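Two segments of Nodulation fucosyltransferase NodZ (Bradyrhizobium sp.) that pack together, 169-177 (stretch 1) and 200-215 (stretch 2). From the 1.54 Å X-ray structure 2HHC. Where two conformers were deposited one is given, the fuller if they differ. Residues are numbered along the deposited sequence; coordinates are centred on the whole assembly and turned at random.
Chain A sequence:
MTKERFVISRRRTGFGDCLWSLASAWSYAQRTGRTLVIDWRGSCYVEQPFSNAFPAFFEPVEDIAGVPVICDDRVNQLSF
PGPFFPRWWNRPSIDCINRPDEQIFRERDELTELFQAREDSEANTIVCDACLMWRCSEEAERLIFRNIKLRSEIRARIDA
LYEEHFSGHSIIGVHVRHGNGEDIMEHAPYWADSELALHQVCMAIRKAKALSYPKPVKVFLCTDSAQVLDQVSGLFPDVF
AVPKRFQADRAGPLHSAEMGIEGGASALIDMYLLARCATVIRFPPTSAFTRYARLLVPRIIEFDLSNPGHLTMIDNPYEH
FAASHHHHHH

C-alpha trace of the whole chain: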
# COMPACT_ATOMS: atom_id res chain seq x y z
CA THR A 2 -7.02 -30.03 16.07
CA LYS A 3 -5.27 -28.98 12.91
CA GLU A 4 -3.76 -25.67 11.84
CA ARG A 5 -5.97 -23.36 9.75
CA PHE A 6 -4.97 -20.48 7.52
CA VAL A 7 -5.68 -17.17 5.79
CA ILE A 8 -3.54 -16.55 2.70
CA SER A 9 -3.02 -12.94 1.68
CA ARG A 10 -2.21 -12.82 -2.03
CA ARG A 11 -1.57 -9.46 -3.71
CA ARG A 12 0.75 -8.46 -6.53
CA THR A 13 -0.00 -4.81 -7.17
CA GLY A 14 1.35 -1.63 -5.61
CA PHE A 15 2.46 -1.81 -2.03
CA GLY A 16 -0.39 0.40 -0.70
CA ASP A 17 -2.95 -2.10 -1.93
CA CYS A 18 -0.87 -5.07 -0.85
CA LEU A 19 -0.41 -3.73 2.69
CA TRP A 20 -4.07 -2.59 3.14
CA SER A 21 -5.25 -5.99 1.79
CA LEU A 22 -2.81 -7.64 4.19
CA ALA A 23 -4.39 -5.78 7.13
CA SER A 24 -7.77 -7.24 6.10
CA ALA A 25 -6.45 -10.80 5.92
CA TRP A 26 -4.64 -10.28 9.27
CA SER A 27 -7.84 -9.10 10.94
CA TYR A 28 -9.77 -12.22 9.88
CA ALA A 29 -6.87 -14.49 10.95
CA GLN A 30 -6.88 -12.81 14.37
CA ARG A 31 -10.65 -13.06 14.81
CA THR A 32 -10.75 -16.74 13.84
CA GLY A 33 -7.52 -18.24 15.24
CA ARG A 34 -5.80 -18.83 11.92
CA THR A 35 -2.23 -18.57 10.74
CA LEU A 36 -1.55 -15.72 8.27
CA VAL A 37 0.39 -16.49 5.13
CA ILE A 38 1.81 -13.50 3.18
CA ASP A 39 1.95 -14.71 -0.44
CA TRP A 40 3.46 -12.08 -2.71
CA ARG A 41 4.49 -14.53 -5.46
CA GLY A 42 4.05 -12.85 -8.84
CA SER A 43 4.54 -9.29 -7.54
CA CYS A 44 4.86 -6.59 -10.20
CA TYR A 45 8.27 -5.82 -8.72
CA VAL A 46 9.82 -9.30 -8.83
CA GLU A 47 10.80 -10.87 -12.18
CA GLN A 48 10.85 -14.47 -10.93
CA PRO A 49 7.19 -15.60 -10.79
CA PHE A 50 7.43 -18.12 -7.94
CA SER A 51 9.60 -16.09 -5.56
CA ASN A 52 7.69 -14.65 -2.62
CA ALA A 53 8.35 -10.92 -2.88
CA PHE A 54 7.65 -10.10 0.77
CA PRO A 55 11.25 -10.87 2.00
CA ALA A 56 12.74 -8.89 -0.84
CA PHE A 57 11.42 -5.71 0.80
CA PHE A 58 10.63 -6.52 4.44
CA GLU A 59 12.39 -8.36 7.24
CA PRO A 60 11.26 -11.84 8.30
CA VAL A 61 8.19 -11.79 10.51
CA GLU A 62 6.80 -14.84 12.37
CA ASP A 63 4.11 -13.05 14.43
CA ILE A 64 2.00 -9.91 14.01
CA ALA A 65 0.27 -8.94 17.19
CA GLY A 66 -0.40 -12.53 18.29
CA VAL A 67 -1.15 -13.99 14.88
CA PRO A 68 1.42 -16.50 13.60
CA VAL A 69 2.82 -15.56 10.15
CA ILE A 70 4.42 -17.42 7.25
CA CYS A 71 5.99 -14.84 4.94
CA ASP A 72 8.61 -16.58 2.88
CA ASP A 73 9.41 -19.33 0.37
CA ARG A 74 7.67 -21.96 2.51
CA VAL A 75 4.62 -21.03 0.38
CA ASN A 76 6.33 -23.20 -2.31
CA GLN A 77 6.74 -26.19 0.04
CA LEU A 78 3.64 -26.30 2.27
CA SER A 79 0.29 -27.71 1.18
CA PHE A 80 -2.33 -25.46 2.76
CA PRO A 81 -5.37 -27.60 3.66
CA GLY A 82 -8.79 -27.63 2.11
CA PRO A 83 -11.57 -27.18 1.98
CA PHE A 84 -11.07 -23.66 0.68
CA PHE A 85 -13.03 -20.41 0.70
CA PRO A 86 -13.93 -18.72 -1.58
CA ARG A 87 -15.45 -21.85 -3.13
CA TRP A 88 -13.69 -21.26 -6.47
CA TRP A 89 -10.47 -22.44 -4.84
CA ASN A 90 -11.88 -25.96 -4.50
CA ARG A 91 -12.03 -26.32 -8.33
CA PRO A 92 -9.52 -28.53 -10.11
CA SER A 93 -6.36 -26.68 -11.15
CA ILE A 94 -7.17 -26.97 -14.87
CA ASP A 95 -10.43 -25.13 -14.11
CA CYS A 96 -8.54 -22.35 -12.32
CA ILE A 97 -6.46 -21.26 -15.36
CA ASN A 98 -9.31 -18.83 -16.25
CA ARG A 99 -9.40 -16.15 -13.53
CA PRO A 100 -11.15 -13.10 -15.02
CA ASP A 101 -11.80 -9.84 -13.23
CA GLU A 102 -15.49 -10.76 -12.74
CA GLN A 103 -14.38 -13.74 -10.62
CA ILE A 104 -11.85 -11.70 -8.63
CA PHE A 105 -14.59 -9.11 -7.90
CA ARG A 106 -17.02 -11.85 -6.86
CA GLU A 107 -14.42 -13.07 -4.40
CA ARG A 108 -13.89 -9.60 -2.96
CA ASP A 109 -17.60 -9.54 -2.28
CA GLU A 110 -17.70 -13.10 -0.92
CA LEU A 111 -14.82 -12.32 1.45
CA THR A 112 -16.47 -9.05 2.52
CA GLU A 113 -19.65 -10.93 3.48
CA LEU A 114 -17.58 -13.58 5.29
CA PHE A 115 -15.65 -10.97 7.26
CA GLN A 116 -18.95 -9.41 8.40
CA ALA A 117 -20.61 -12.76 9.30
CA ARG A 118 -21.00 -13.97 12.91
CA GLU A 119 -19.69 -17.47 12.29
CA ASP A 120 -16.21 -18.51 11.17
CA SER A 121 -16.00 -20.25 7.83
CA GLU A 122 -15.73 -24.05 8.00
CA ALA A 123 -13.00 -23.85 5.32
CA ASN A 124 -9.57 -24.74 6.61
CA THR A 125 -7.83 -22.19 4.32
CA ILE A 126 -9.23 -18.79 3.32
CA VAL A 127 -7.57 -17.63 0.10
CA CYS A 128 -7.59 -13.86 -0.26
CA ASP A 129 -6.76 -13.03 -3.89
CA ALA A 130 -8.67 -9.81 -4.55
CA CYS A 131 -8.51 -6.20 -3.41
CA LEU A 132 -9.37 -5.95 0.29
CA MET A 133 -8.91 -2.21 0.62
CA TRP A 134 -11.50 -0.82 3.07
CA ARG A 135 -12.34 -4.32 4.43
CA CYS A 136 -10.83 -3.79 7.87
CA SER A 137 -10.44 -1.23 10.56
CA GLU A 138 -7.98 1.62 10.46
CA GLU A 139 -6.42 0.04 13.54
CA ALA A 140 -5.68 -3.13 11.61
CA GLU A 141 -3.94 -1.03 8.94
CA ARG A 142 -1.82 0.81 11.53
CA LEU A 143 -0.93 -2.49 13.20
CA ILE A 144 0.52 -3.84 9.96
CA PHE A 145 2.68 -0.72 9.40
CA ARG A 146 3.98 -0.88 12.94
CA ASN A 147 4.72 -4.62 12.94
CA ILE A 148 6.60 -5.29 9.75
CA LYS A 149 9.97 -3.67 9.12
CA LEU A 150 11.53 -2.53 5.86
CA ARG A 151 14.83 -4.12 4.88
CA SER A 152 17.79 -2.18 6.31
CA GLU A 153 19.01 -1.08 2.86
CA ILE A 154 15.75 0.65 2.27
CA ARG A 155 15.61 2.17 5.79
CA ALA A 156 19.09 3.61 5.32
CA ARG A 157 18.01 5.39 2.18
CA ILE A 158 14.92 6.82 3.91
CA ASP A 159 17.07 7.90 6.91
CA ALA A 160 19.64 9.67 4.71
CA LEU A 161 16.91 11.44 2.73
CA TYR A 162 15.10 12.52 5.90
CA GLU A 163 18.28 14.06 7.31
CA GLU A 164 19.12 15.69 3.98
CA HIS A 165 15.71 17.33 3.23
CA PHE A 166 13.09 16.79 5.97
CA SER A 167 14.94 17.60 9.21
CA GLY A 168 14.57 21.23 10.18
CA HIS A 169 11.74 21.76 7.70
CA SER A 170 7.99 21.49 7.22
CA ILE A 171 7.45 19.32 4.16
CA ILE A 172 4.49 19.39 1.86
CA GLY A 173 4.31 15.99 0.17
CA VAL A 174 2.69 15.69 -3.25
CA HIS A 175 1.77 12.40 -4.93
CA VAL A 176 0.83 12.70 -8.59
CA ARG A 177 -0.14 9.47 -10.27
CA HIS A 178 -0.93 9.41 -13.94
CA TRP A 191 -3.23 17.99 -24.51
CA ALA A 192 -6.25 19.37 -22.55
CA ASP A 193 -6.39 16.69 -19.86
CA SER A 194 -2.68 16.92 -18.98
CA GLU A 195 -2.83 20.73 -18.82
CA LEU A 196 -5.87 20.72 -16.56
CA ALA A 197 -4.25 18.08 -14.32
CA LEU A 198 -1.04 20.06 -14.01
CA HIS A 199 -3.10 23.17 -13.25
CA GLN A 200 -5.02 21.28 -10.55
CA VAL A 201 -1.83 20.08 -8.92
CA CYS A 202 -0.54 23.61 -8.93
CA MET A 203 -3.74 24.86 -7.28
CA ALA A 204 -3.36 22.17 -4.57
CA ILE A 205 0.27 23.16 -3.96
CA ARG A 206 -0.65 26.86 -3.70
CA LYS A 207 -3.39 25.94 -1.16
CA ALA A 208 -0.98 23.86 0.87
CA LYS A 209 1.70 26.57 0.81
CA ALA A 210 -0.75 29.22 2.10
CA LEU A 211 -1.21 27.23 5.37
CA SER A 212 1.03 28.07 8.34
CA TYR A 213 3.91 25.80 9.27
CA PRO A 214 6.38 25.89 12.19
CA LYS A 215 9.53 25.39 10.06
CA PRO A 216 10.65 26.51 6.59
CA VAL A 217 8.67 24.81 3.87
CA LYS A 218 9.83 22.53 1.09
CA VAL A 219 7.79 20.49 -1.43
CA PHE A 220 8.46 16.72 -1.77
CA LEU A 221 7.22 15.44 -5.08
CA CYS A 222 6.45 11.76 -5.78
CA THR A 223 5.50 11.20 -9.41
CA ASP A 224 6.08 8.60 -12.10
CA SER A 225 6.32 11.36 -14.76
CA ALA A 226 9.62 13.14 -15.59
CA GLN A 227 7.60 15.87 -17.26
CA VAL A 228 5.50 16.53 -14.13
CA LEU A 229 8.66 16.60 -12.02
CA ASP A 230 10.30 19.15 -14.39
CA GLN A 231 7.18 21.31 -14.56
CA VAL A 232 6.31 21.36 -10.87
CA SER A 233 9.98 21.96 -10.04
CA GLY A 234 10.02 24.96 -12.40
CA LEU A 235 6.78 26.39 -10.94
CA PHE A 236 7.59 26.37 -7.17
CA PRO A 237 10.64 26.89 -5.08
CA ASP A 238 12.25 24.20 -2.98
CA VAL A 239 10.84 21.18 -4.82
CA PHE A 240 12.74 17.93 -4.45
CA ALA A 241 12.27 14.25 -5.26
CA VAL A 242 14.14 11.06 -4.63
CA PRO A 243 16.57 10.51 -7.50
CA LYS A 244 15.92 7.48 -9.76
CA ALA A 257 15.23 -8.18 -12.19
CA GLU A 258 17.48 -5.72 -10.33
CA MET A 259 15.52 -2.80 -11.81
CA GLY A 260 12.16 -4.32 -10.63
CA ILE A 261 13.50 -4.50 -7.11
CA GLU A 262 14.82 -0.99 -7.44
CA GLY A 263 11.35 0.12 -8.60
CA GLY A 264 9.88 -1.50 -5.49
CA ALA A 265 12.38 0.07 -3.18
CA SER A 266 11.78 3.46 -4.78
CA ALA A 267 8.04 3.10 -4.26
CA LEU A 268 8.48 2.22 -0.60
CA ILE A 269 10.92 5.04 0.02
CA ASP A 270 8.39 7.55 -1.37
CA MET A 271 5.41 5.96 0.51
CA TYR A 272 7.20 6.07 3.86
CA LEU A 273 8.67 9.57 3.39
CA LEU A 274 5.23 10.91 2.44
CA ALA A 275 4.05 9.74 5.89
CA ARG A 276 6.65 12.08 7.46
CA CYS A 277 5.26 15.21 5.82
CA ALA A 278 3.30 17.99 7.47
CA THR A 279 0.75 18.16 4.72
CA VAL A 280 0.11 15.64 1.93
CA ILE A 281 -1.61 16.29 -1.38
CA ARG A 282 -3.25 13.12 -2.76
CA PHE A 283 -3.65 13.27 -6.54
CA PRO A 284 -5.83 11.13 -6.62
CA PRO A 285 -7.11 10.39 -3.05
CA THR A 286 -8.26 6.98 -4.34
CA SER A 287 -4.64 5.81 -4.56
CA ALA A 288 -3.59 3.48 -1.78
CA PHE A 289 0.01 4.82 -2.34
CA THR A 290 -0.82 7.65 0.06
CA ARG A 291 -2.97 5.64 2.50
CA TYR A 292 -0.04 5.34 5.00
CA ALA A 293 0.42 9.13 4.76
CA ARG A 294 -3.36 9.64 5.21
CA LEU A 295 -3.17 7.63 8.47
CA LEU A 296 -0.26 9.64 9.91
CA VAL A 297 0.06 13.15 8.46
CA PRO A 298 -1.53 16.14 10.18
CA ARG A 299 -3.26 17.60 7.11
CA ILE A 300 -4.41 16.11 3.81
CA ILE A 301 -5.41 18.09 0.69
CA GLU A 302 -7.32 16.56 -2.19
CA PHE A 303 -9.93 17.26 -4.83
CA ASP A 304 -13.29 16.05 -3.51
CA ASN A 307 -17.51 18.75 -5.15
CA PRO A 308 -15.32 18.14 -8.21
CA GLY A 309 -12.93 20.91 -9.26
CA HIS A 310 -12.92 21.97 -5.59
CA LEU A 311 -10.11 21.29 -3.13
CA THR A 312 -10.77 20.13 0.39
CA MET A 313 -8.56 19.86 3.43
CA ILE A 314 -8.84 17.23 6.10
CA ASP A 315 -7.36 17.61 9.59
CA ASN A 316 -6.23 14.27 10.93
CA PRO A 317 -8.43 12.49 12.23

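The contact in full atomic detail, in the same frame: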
# COMPACT_ATOMS: atom_id res chain seq x y z
N HIS A 169 12.67 21.19 8.67
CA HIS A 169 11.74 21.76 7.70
C HIS A 169 10.33 21.22 7.86
O HIS A 169 10.12 20.22 8.50
CB HIS A 169 12.25 21.49 6.28
CG HIS A 169 13.45 22.31 5.91
ND1 HIS A 169 14.74 21.95 6.25
CD2 HIS A 169 13.55 23.49 5.25
CE1 HIS A 169 15.58 22.88 5.80
NE2 HIS A 169 14.89 23.81 5.19
N SER A 170 9.36 21.95 7.28
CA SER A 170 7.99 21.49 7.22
C SER A 170 7.76 21.10 5.77
O SER A 170 7.85 21.96 4.87
CB SER A 170 7.02 22.63 7.59
OG SER A 170 7.06 22.84 9.00
N ILE A 171 7.50 19.81 5.53
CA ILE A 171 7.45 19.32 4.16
C ILE A 171 6.01 19.13 3.72
O ILE A 171 5.20 18.49 4.40
CB ILE A 171 8.23 18.00 4.02
CG1 ILE A 171 9.67 18.16 4.50
CG2 ILE A 171 8.20 17.47 2.60
CD1 ILE A 171 10.48 19.23 3.89
N ILE A 172 5.73 19.65 2.54
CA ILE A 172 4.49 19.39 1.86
C ILE A 172 4.77 18.27 0.87
O ILE A 172 5.51 18.46 -0.14
CB ILE A 172 4.01 20.63 1.11
CG1 ILE A 172 3.66 21.72 2.11
CG2 ILE A 172 2.75 20.32 0.29
CD1 ILE A 172 3.52 23.11 1.48
N GLY A 173 4.16 17.10 1.11
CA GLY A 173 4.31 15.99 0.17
C GLY A 173 3.23 15.99 -0.89
O GLY A 173 2.05 16.36 -0.63
N VAL A 174 3.60 15.64 -2.12
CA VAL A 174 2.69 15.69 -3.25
C VAL A 174 2.83 14.37 -4.01
O VAL A 174 3.90 14.06 -4.50
CB VAL A 174 3.00 16.85 -4.18
CG1 VAL A 174 1.91 16.97 -5.23
CG2 VAL A 174 3.13 18.16 -3.41
N HIS A 175 1.76 13.59 -4.11
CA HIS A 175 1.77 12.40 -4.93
C HIS A 175 0.94 12.67 -6.16
O HIS A 175 -0.25 13.01 -6.07
CB HIS A 175 1.21 11.20 -4.16
CG HIS A 175 1.06 9.96 -4.99
ND1 HIS A 175 -0.12 9.26 -5.07
CD2 HIS A 175 1.95 9.28 -5.77
CE1 HIS A 175 0.04 8.22 -5.87
NE2 HIS A 175 1.29 8.20 -6.30
N VAL A 176 1.55 12.54 -7.34
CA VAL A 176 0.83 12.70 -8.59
C VAL A 176 0.96 11.42 -9.39
O VAL A 176 2.03 11.09 -9.91
CB VAL A 176 1.38 13.92 -9.43
CG1 VAL A 176 0.58 14.04 -10.71
CG2 VAL A 176 1.36 15.19 -8.62
N ARG A 177 -0.13 10.68 -9.47
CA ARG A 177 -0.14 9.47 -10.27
C ARG A 177 -0.86 9.81 -11.55
O ARG A 177 -1.96 10.37 -11.53
CB ARG A 177 -0.84 8.35 -9.54
CG ARG A 177 -0.96 7.02 -10.35
N GLN A 200 -4.38 21.71 -11.80
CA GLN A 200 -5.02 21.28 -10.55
C GLN A 200 -4.01 21.00 -9.47
O GLN A 200 -4.19 21.43 -8.34
CB GLN A 200 -5.91 20.05 -10.80
CG GLN A 200 -7.10 20.39 -11.58
CD GLN A 200 -8.02 19.22 -11.84
OE1 GLN A 200 -7.61 18.06 -11.81
NE2 GLN A 200 -9.29 19.53 -12.09
N VAL A 201 -2.93 20.31 -9.81
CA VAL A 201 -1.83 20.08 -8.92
C VAL A 201 -1.21 21.37 -8.43
O VAL A 201 -0.89 21.51 -7.27
CB VAL A 201 -0.73 19.20 -9.60
CG1 VAL A 201 0.53 19.15 -8.77
CG2 VAL A 201 -1.29 17.76 -9.86
N CYS A 202 -1.05 22.32 -9.34
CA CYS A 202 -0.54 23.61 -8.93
C CYS A 202 -1.46 24.30 -7.95
O CYS A 202 -0.95 24.90 -7.00
CB CYS A 202 -0.23 24.53 -10.10
SG CYS A 202 1.13 23.91 -11.17
N MET A 203 -2.76 24.28 -8.21
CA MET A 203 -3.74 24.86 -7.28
C MET A 203 -3.65 24.21 -5.89
O MET A 203 -3.73 24.91 -4.87
CB MET A 203 -5.18 24.61 -7.76
CG MET A 203 -5.53 24.96 -9.20
SD MET A 203 -7.31 24.75 -9.41
CE MET A 203 -7.58 23.53 -10.66
N ALA A 204 -3.50 22.89 -5.85
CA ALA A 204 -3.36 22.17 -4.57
C ALA A 204 -2.10 22.61 -3.86
O ALA A 204 -2.12 22.81 -2.64
CB ALA A 204 -3.37 20.67 -4.79
N ILE A 205 -0.98 22.73 -4.59
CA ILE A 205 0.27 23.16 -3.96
C ILE A 205 0.16 24.58 -3.41
O ILE A 205 0.59 24.85 -2.30
CB ILE A 205 1.47 22.97 -4.92
CG1 ILE A 205 1.72 21.47 -5.21
CG2 ILE A 205 2.75 23.57 -4.33
CD1 ILE A 205 2.68 21.26 -6.34
N ARG A 206 -0.44 25.49 -4.17
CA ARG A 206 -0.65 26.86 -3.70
C ARG A 206 -1.47 26.86 -2.39
O ARG A 206 -1.14 27.60 -1.45
CB ARG A 206 -1.28 27.73 -4.81
CG ARG A 206 -0.33 27.90 -5.98
CD ARG A 206 -0.86 28.69 -7.16
NE ARG A 206 0.18 28.69 -8.21
CZ ARG A 206 0.04 28.32 -9.48
NH1 ARG A 206 -1.15 28.02 -10.00
NH2 ARG A 206 1.12 28.32 -10.26
N LYS A 207 -2.53 26.04 -2.35
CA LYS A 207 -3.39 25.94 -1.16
C LYS A 207 -2.60 25.45 0.02
O LYS A 207 -2.67 26.03 1.12
CB LYS A 207 -4.63 25.06 -1.44
CG LYS A 207 -5.51 24.72 -0.19
CD LYS A 207 -6.74 23.93 -0.65
CE LYS A 207 -7.65 23.48 0.50
NZ LYS A 207 -8.39 24.59 1.11
N ALA A 208 -1.81 24.41 -0.18
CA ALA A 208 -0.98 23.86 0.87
C ALA A 208 0.04 24.87 1.37
O ALA A 208 0.31 24.95 2.58
CB ALA A 208 -0.26 22.60 0.37
N LYS A 209 0.64 25.62 0.45
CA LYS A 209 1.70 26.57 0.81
C LYS A 209 1.19 27.79 1.56
O LYS A 209 1.99 28.45 2.25
CB LYS A 209 2.47 27.02 -0.43
CG LYS A 209 3.53 26.04 -0.89
CD LYS A 209 4.35 26.54 -2.07
CE LYS A 209 5.36 27.58 -1.55
NZ LYS A 209 5.91 28.34 -2.65
N ALA A 210 -0.10 28.09 1.41
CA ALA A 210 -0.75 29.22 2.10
C ALA A 210 -1.09 28.92 3.57
O ALA A 210 -1.44 29.85 4.33
CB ALA A 210 -1.99 29.60 1.36
N LEU A 211 -1.04 27.65 3.98
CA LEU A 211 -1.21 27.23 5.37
C LEU A 211 0.03 27.65 6.17
O LEU A 211 1.06 27.99 5.58
CB LEU A 211 -1.43 25.72 5.46
CG LEU A 211 -2.64 25.22 4.68
CD1 LEU A 211 -2.78 23.72 4.74
CD2 LEU A 211 -3.91 25.90 5.14
N SER A 212 -0.09 27.68 7.49
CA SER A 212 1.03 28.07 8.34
C SER A 212 1.75 26.83 8.82
O SER A 212 1.12 25.81 9.13
CB SER A 212 0.56 28.93 9.51
OG SER A 212 0.17 30.20 9.00
N TYR A 213 3.07 26.90 8.83
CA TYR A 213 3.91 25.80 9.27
C TYR A 213 4.96 26.32 10.25
O TYR A 213 5.38 27.47 10.16
CB TYR A 213 4.62 25.18 8.08
CG TYR A 213 3.67 24.58 7.07
CD1 TYR A 213 3.25 23.28 7.17
CD2 TYR A 213 3.19 25.34 6.02
CE1 TYR A 213 2.38 22.74 6.25
CE2 TYR A 213 2.31 24.84 5.11
CZ TYR A 213 1.92 23.53 5.21
OH TYR A 213 1.03 23.06 4.28
N PRO A 214 5.40 25.45 11.16
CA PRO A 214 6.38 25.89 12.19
C PRO A 214 7.83 26.03 11.70
O PRO A 214 8.62 26.72 12.33
CB PRO A 214 6.28 24.79 13.23
CG PRO A 214 5.89 23.62 12.50
CD PRO A 214 4.95 24.09 11.41
N LYS A 215 8.17 25.36 10.60
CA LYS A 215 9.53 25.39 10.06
C LYS A 215 9.48 25.76 8.57
O LYS A 215 8.40 25.76 7.98
CB LYS A 215 10.20 24.05 10.27
CG LYS A 215 10.24 23.63 11.76
CD LYS A 215 10.96 22.33 11.96

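Stretch 2 opens inside a helix that runs nearly antiparallel to strand 170-176. The two N-to-C directions differ by 161°, and the axes come within 9.8 Å. Stepping forward along the helix therefore means stepping back along the strand.

Val201 is the first residue to touch. Its CB points toward the strand and its side chain meets two valines. CG2 of Val201 lies 3.9 Å from CG2 of Val176, and CG1 of Val201 lies 4.4 Å from CG1 of Val174. Val174 and Val176 are two apart in the strand, so both side chains face the helix.

One turn on, Ile205 leaves its backbone sideways to the strand, but the end of the side chain comes nearer. Its CG1 packs 4.0 Å from CG2 of Val174. Gln200, Cys202, Met203, Arg206 and Lys207 make no contact.

Ala208 points its small side chain at the strand. The CA atoms of Ala208 and Ile172 are 7.1 Å apart, and Ala208 CB sits 3.8 Å from Ile172 CG2. Lys209 adds an aliphatic contact, its CG 3.8 Å from Ile172 CD1, while the end of its side chain leads away.

Beyond the helix the chain runs on. The CA-to-CB bond of Tyr213 points toward the strand, and its ring runs back to the end of the helix. Its OH donates a hydrogen bond to Ala208 O (2.6 Å), tying the loop to the helix. Its ring also lies against Ile172 obliquely, with CZ of Tyr213 4.0 Å from CG1 of Ile172. Ile172 thus meets Ala208, Lys209 and Tyr213.

The last contacts gather at Ser170. Pro214 CD lies 3.4 Å from Ser170 OG. Lys215 N donates a hydrogen bond to Ser170 OG (3.2 Å, angle 145°). Lys215 CB also lies 3.7 Å from His169 C. The contact is apolar along the helix and gains its polar link here.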